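Local coordinates for putative surface-anchored fimbrial subunit (Corynebacterium diphtheriae, PDB 3HR6), which forms the shaft of a Corynebacterium diphtheriae pilus as its major pilin, built of tandem Ig-like modules stabilised by isopeptide and disulfide bonds, at residues F161-I175 against H247-T261. Sequence-based numbering, arbitrary orientation.
Sequences FSVGENVKYRVATKI and HKDQELVVEFEAPVT. With CA (calcium ion), chain B.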
loop_
_atom_site.group_PDB
_atom_site.type_symbol
_atom_site.label_atom_id
_atom_site.label_comp_id
_atom_site.label_asym_id
_atom_site.label_seq_id
_atom_site.Cartn_x
_atom_site.Cartn_y
_atom_site.Cartn_z
ATOM N N PHE A 161 2.865 18.182 -7.101
ATOM C CA PHE A 161 1.427 18.080 -6.871
ATOM C C PHE A 161 1.105 18.750 -5.556
ATOM O O PHE A 161 0.643 18.152 -4.590
ATOM C CB PHE A 161 0.890 16.636 -6.941
ATOM C CG PHE A 161 1.866 15.574 -6.504
ATOM C CD1 PHE A 161 1.949 15.176 -5.172
ATOM C CD2 PHE A 161 2.672 14.932 -7.439
ATOM C CE1 PHE A 161 2.831 14.191 -4.793
ATOM C CE2 PHE A 161 3.531 13.940 -7.036
ATOM C CZ PHE A 161 3.639 13.607 -5.706
ATOM N N SER A 162 1.330 20.061 -5.543
ATOM C CA SER A 162 0.923 20.875 -4.410
ATOM C C SER A 162 -0.623 20.816 -4.272
ATOM O O SER A 162 -1.367 20.429 -5.214
ATOM C CB SER A 162 1.371 22.307 -4.658
ATOM O OG SER A 162 2.752 22.496 -4.454
ATOM N N VAL A 163 -1.124 21.183 -3.120
ATOM C CA VAL A 163 -2.555 21.236 -2.888
ATOM C C VAL A 163 -3.205 22.026 -4.027
ATOM O O VAL A 163 -2.766 23.116 -4.385
ATOM C CB VAL A 163 -2.875 21.901 -1.485
ATOM C CG1 VAL A 163 -4.388 22.175 -1.341
ATOM C CG2 VAL A 163 -2.342 20.981 -0.373
ATOM N N GLY A 164 -4.204 21.435 -4.641
ATOM C CA GLY A 164 -4.939 22.064 -5.705
ATOM C C GLY A 164 -4.653 21.420 -7.047
ATOM O O GLY A 164 -5.337 21.707 -8.033
ATOM N N GLU A 165 -3.659 20.548 -7.068
ATOM C CA GLU A 165 -3.350 19.748 -8.244
ATOM C C GLU A 165 -3.581 18.250 -7.952
ATOM O O GLU A 165 -3.882 17.841 -6.844
ATOM C CB GLU A 165 -1.869 19.944 -8.597
ATOM C CG GLU A 165 -1.499 21.385 -8.988
ATOM C CD GLU A 165 -0.488 21.426 -10.131
ATOM O OE1 GLU A 165 0.569 20.797 -10.040
ATOM O OE2 GLU A 165 -0.754 22.121 -11.120
ATOM N N ASN A 166 -3.427 17.448 -8.996
ATOM C CA ASN A 166 -3.526 16.020 -8.862
ATOM C C ASN A 166 -2.173 15.329 -8.751
ATOM O O ASN A 166 -1.189 15.728 -9.351
ATOM C CB ASN A 166 -4.259 15.435 -10.047
ATOM C CG ASN A 166 -5.640 16.004 -10.214
ATOM O OD1 ASN A 166 -6.446 16.023 -9.287
ATOM N ND2 ASN A 166 -5.922 16.517 -11.408
ATOM N N VAL A 167 -2.177 14.275 -7.943
ATOM C CA VAL A 167 -1.086 13.324 -7.859
ATOM C C VAL A 167 -1.471 12.126 -8.689
ATOM O O VAL A 167 -2.656 11.836 -8.876
ATOM C CB VAL A 167 -0.779 12.931 -6.392
ATOM C CG1 VAL A 167 -2.024 12.261 -5.648
ATOM C CG2 VAL A 167 0.513 12.042 -6.284
ATOM N N LYS A 168 -0.468 11.410 -9.151
ATOM C CA LYS A 168 -0.659 10.122 -9.807
ATOM C C LYS A 168 0.196 9.094 -9.087
ATOM O O LYS A 168 1.323 9.371 -8.708
ATOM C CB LYS A 168 -0.248 10.217 -11.263
ATOM C CG LYS A 168 -0.373 8.922 -12.063
ATOM C CD LYS A 168 -0.283 9.238 -13.540
ATOM C CE LYS A 168 -0.116 8.053 -14.371
ATOM N NZ LYS A 168 0.025 8.438 -15.808
ATOM N N TYR A 169 -0.377 7.927 -8.844
ATOM C CA TYR A 169 0.348 6.804 -8.282
ATOM C C TYR A 169 0.371 5.645 -9.235
ATOM O O TYR A 169 -0.535 5.450 -10.019
ATOM C CB TYR A 169 -0.260 6.360 -6.984
ATOM C CG TYR A 169 -0.128 7.324 -5.866
ATOM C CD1 TYR A 169 1.118 7.714 -5.402
ATOM C CD2 TYR A 169 -1.235 7.866 -5.273
ATOM C CE1 TYR A 169 1.224 8.641 -4.327
ATOM C CE2 TYR A 169 -1.148 8.739 -4.226
ATOM C CZ TYR A 169 0.091 9.136 -3.776
ATOM O OH TYR A 169 0.069 10.044 -2.741
ATOM N N ARG A 170 1.435 4.877 -9.149
ATOM C CA ARG A 170 1.672 3.698 -9.968
ATOM C C ARG A 170 2.094 2.591 -9.014
ATOM O O ARG A 170 3.025 2.756 -8.216
ATOM C CB ARG A 170 2.770 3.957 -10.975
ATOM C CG ARG A 170 3.105 2.791 -11.825
ATOM C CD ARG A 170 4.317 3.094 -12.636
ATOM N NE ARG A 170 4.538 2.120 -13.686
ATOM C CZ ARG A 170 5.251 1.009 -13.572
ATOM N NH1 ARG A 170 5.849 0.691 -12.426
ATOM N NH2 ARG A 170 5.382 0.199 -14.642
ATOM N N VAL A 171 1.372 1.482 -9.078
ATOM C CA VAL A 171 1.609 0.317 -8.251
ATOM C C VAL A 171 1.890 -0.881 -9.143
ATOM O O VAL A 171 1.001 -1.353 -9.910
ATOM C CB VAL A 171 0.403 -0.028 -7.333
ATOM C CG1 VAL A 171 0.713 -1.333 -6.493
ATOM C CG2 VAL A 171 0.064 1.131 -6.424
ATOM N N ALA A 172 3.119 -1.366 -9.101
ATOM C CA ALA A 172 3.562 -2.476 -9.938
ATOM C C ALA A 172 3.703 -3.757 -9.091
ATOM O O ALA A 172 4.536 -3.774 -8.188
ATOM C CB ALA A 172 4.845 -2.157 -10.573
ATOM N N THR A 173 2.880 -4.759 -9.382
ATOM C CA THR A 173 2.837 -6.008 -8.621
ATOM C C THR A 173 3.258 -7.138 -9.486
ATOM O O THR A 173 2.738 -7.332 -10.556
ATOM C CB THR A 173 1.394 -6.267 -8.118
ATOM O OG1 THR A 173 0.988 -5.174 -7.292
ATOM C CG2 THR A 173 1.223 -7.597 -7.377
ATOM N N LYS A 174 4.201 -7.927 -8.996
ATOM C CA LYS A 174 4.679 -9.084 -9.705
ATOM C C LYS A 174 3.732 -10.242 -9.511
ATOM O O LYS A 174 3.272 -10.459 -8.388
ATOM C CB LYS A 174 6.073 -9.452 -9.209
ATOM C CG LYS A 174 7.038 -8.439 -9.733
ATOM C CD LYS A 174 8.479 -8.679 -9.547
ATOM C CE LYS A 174 9.296 -7.585 -10.302
ATOM N NZ LYS A 174 9.281 -7.545 -11.835
ATOM N N ILE A 175 3.441 -10.959 -10.602
ATOM C CA ILE A 175 2.666 -12.184 -10.496
ATOM C C ILE A 175 3.620 -13.305 -10.126
ATOM O O ILE A 175 4.508 -13.623 -10.911
ATOM C CB ILE A 175 1.930 -12.548 -11.810
ATOM C CG1 ILE A 175 1.117 -11.361 -12.311
ATOM C CG2 ILE A 175 1.085 -13.803 -11.597
ATOM C CD1 ILE A 175 0.079 -10.853 -11.325
ATOM N N HIS A 247 0.985 -15.972 -16.433
ATOM C CA HIS A 247 1.642 -14.674 -16.533
ATOM C C HIS A 247 2.663 -14.554 -15.432
ATOM O O HIS A 247 2.953 -13.485 -14.989
ATOM C CB HIS A 247 0.622 -13.522 -16.455
ATOM C CG HIS A 247 -0.312 -13.496 -17.628
ATOM N ND1 HIS A 247 -0.174 -12.626 -18.694
ATOM C CD2 HIS A 247 -1.386 -14.264 -17.910
ATOM C CE1 HIS A 247 -1.127 -12.869 -19.581
ATOM N NE2 HIS A 247 -1.868 -13.866 -19.136
ATOM N N LYS A 248 3.279 -15.675 -15.083
ATOM C CA LYS A 248 4.268 -15.637 -14.006
ATOM C C LYS A 248 5.340 -14.632 -14.337
ATOM O O LYS A 248 5.756 -14.513 -15.496
ATOM C CB LYS A 248 4.853 -17.004 -13.782
ATOM C CG LYS A 248 5.615 -17.566 -14.936
ATOM C CD LYS A 248 5.800 -19.076 -14.713
ATOM C CE LYS A 248 6.408 -19.738 -15.903
ATOM N NZ LYS A 248 7.762 -19.155 -16.141
ATOM N N ASP A 249 5.732 -13.879 -13.307
ATOM C CA ASP A 249 6.788 -12.884 -13.356
ATOM C C ASP A 249 6.487 -11.636 -14.172
ATOM O O ASP A 249 7.324 -10.739 -14.240
ATOM C CB ASP A 249 8.130 -13.509 -13.749
ATOM C CG ASP A 249 8.534 -14.609 -12.810
ATOM O OD1 ASP A 249 8.448 -14.419 -11.579
ATOM O OD2 ASP A 249 8.898 -15.676 -13.309
ATOM N N GLN A 250 5.283 -11.557 -14.749
ATOM C CA GLN A 250 4.804 -10.305 -15.356
ATOM C C GLN A 250 4.319 -9.362 -14.272
ATOM O O GLN A 250 4.112 -9.767 -13.128
ATOM C CB GLN A 250 3.682 -10.607 -16.375
ATOM C CG GLN A 250 4.156 -11.465 -17.513
ATOM C CD GLN A 250 3.046 -11.763 -18.492
ATOM O OE1 GLN A 250 2.013 -11.103 -18.473
ATOM N NE2 GLN A 250 3.246 -12.748 -19.343
ATOM N N GLU A 251 4.143 -8.082 -14.612
ATOM C CA GLU A 251 3.648 -7.104 -13.654
ATOM C C GLU A 251 2.224 -6.741 -13.987
ATOM O O GLU A 251 1.873 -6.570 -15.153
ATOM C CB GLU A 251 4.491 -5.851 -13.608
ATOM C CG GLU A 251 5.860 -6.160 -13.077
ATOM C CD GLU A 251 6.761 -4.971 -12.979
ATOM O OE1 GLU A 251 6.418 -3.848 -13.439
ATOM O OE2 GLU A 251 7.852 -5.212 -12.438
ATOM N N LEU A 252 1.420 -6.708 -12.944
ATOM C CA LEU A 252 0.134 -6.088 -12.954
ATOM C C LEU A 252 0.348 -4.659 -12.503
ATOM O O LEU A 252 0.765 -4.461 -11.365
ATOM C CB LEU A 252 -0.776 -6.841 -11.973
ATOM C CG LEU A 252 -2.187 -6.284 -11.860
ATOM C CD1 LEU A 252 -2.956 -6.577 -13.108
ATOM C CD2 LEU A 252 -2.917 -6.869 -10.592
ATOM N N VAL A 253 0.034 -3.661 -13.328
ATOM C CA VAL A 253 0.300 -2.270 -13.003
ATOM C C VAL A 253 -1.014 -1.527 -12.917
ATOM O O VAL A 253 -1.788 -1.617 -13.840
ATOM C CB VAL A 253 1.212 -1.597 -14.044
ATOM C CG1 VAL A 253 1.422 -0.106 -13.668
ATOM C CG2 VAL A 253 2.568 -2.378 -14.138
ATOM N N VAL A 254 -1.281 -0.940 -11.761
ATOM C CA VAL A 254 -2.428 -0.107 -11.499
ATOM C C VAL A 254 -1.907 1.307 -11.427
ATOM O O VAL A 254 -0.955 1.602 -10.661
ATOM C CB VAL A 254 -3.102 -0.497 -10.175
ATOM C CG1 VAL A 254 -4.270 0.464 -9.809
ATOM C CG2 VAL A 254 -3.552 -1.958 -10.262
ATOM N N GLU A 255 -2.505 2.196 -12.219
ATOM C CA GLU A 255 -2.238 3.616 -12.098
ATOM C C GLU A 255 -3.493 4.381 -11.856
ATOM O O GLU A 255 -4.539 4.013 -12.336
ATOM C CB GLU A 255 -1.561 4.171 -13.338
ATOM C CG GLU A 255 -0.163 3.643 -13.490
ATOM C CD GLU A 255 0.578 4.341 -14.631
ATOM O OE1 GLU A 255 -0.060 4.749 -15.630
ATOM O OE2 GLU A 255 1.806 4.502 -14.498
ATOM N N PHE A 256 -3.391 5.440 -11.059
ATOM C CA PHE A 256 -4.520 6.326 -10.857
ATOM C C PHE A 256 -4.073 7.720 -10.455
ATOM O O PHE A 256 -2.961 7.914 -9.962
ATOM C CB PHE A 256 -5.472 5.720 -9.809
ATOM C CG PHE A 256 -4.901 5.614 -8.426
ATOM C CD1 PHE A 256 -5.141 6.574 -7.466
ATOM C CD2 PHE A 256 -4.117 4.499 -8.070
ATOM C CE1 PHE A 256 -4.595 6.432 -6.175
ATOM C CE2 PHE A 256 -3.560 4.372 -6.790
ATOM C CZ PHE A 256 -3.832 5.322 -5.846
ATOM N N GLU A 257 -4.987 8.661 -10.670
ATOM C CA GLU A 257 -4.810 10.032 -10.233
ATOM C C GLU A 257 -5.836 10.365 -9.137
ATOM O O GLU A 257 -6.932 9.806 -9.100
ATOM C CB GLU A 257 -4.959 11.014 -11.381
ATOM C CG GLU A 257 -3.899 10.917 -12.430
ATOM C CD GLU A 257 -3.951 12.066 -13.433
ATOM O OE1 GLU A 257 -4.465 13.148 -13.078
ATOM O OE2 GLU A 257 -3.476 11.890 -14.573
ATOM N N ALA A 258 -5.440 11.255 -8.238
ATOM C CA ALA A 258 -6.390 11.811 -7.279
ATOM C C ALA A 258 -6.023 13.240 -6.939
ATOM O O ALA A 258 -4.849 13.596 -6.984
ATOM C CB ALA A 258 -6.404 10.973 -6.021
ATOM N N PRO A 259 -7.030 14.044 -6.566
ATOM C CA PRO A 259 -6.731 15.429 -6.199
ATOM C C PRO A 259 -6.086 15.568 -4.820
ATOM O O PRO A 259 -6.499 14.939 -3.840
ATOM C CB PRO A 259 -8.087 16.118 -6.285
ATOM C CG PRO A 259 -9.071 15.117 -6.181
ATOM C CD PRO A 259 -8.466 13.820 -6.712
ATOM N N VAL A 260 -5.046 16.373 -4.756
ATOM C CA VAL A 260 -4.454 16.695 -3.457
ATOM C C VAL A 260 -5.294 17.835 -2.890
ATOM O O VAL A 260 -5.201 18.944 -3.388
ATOM C CB VAL A 260 -2.951 17.068 -3.566
ATOM C CG1 VAL A 260 -2.377 17.386 -2.216
ATOM C CG2 VAL A 260 -2.128 15.924 -4.184
ATOM N N THR A 261 -6.060 17.600 -1.829
ATOM C CA THR A 261 -7.068 18.577 -1.419
ATOM C C THR A 261 -6.664 19.392 -0.219
ATOM O O THR A 261 -7.239 20.466 0.012
ATOM C CB THR A 261 -8.450 17.964 -1.114
ATOM O OG1 THR A 261 -8.413 17.272 0.145
ATOM C CG2 THR A 261 -8.860 16.989 -2.187
HETATM CA CA CA B . 2.012 19.264 -11.489
HETATM O O HOH W 1 -6.682 19.356 -5.876
HETATM O O HOH W 2 0.724 21.045 -12.901
HETATM O O HOH W 3 -0.304 18.035 -11.229
HETATM O O HOH W 4 -3.024 9.569 -15.999
HETATM O O HOH W 5 7.622 -1.416 -12.965
HETATM O O HOH W 6 5.760 -2.865 -15.593
HETATM O O HOH W 7 3.036 2.862 -16.047
HETATM O O HOH W 8 -0.500 -3.525 -9.022
#
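Arg170 lies across Glu255 and Val253 on the charged face of antiparallel strands 166-174 and 251-259 of a Cna-B-like, Ig-like module, where Val167, Tyr169, Val171 and Thr173 exchange N-H...O bonds with Ala258, Phe256, Val254 and Leu252. Its CB and CG run along Glu255 CG and OE2, and CG also meets Val253 CG1 at 3.8 Å. CD rests 3.4 Å from Glu255 OE2. NE makes a long salt bridge of 3.7 Å to the same OE2, bridged also by a water. Val253 CG1 lies over one guanidinium face, offset toward the rim; NH1 reaches Glu251 OE1 through another water, and NH2, 3.8 Å from Val253 CG2, bonds weakly to a third that also binds that OE1. Guanidinium and Glu255 carboxylate planes stand 79° apart, not paired flat. Glu255 OE1 makes a second long salt bridge, to Lys168 NZ. On the buried face Tyr169 CB sits over the Phe256 ring, a CH-pi contact. Just before the strand, Glu165 OE1 binds calcium with two waters and Asp153, Asp155, Gln158 and Gly160; its backbone O accepts a hydrogen bond from Val260 N. The Arg170 and Glu255 charges are thus probably coupled largely through water, whereas Lys174 NZ grips Glu251 OE2 directly, a 2.8 Å salt bridge on the anti lone pair.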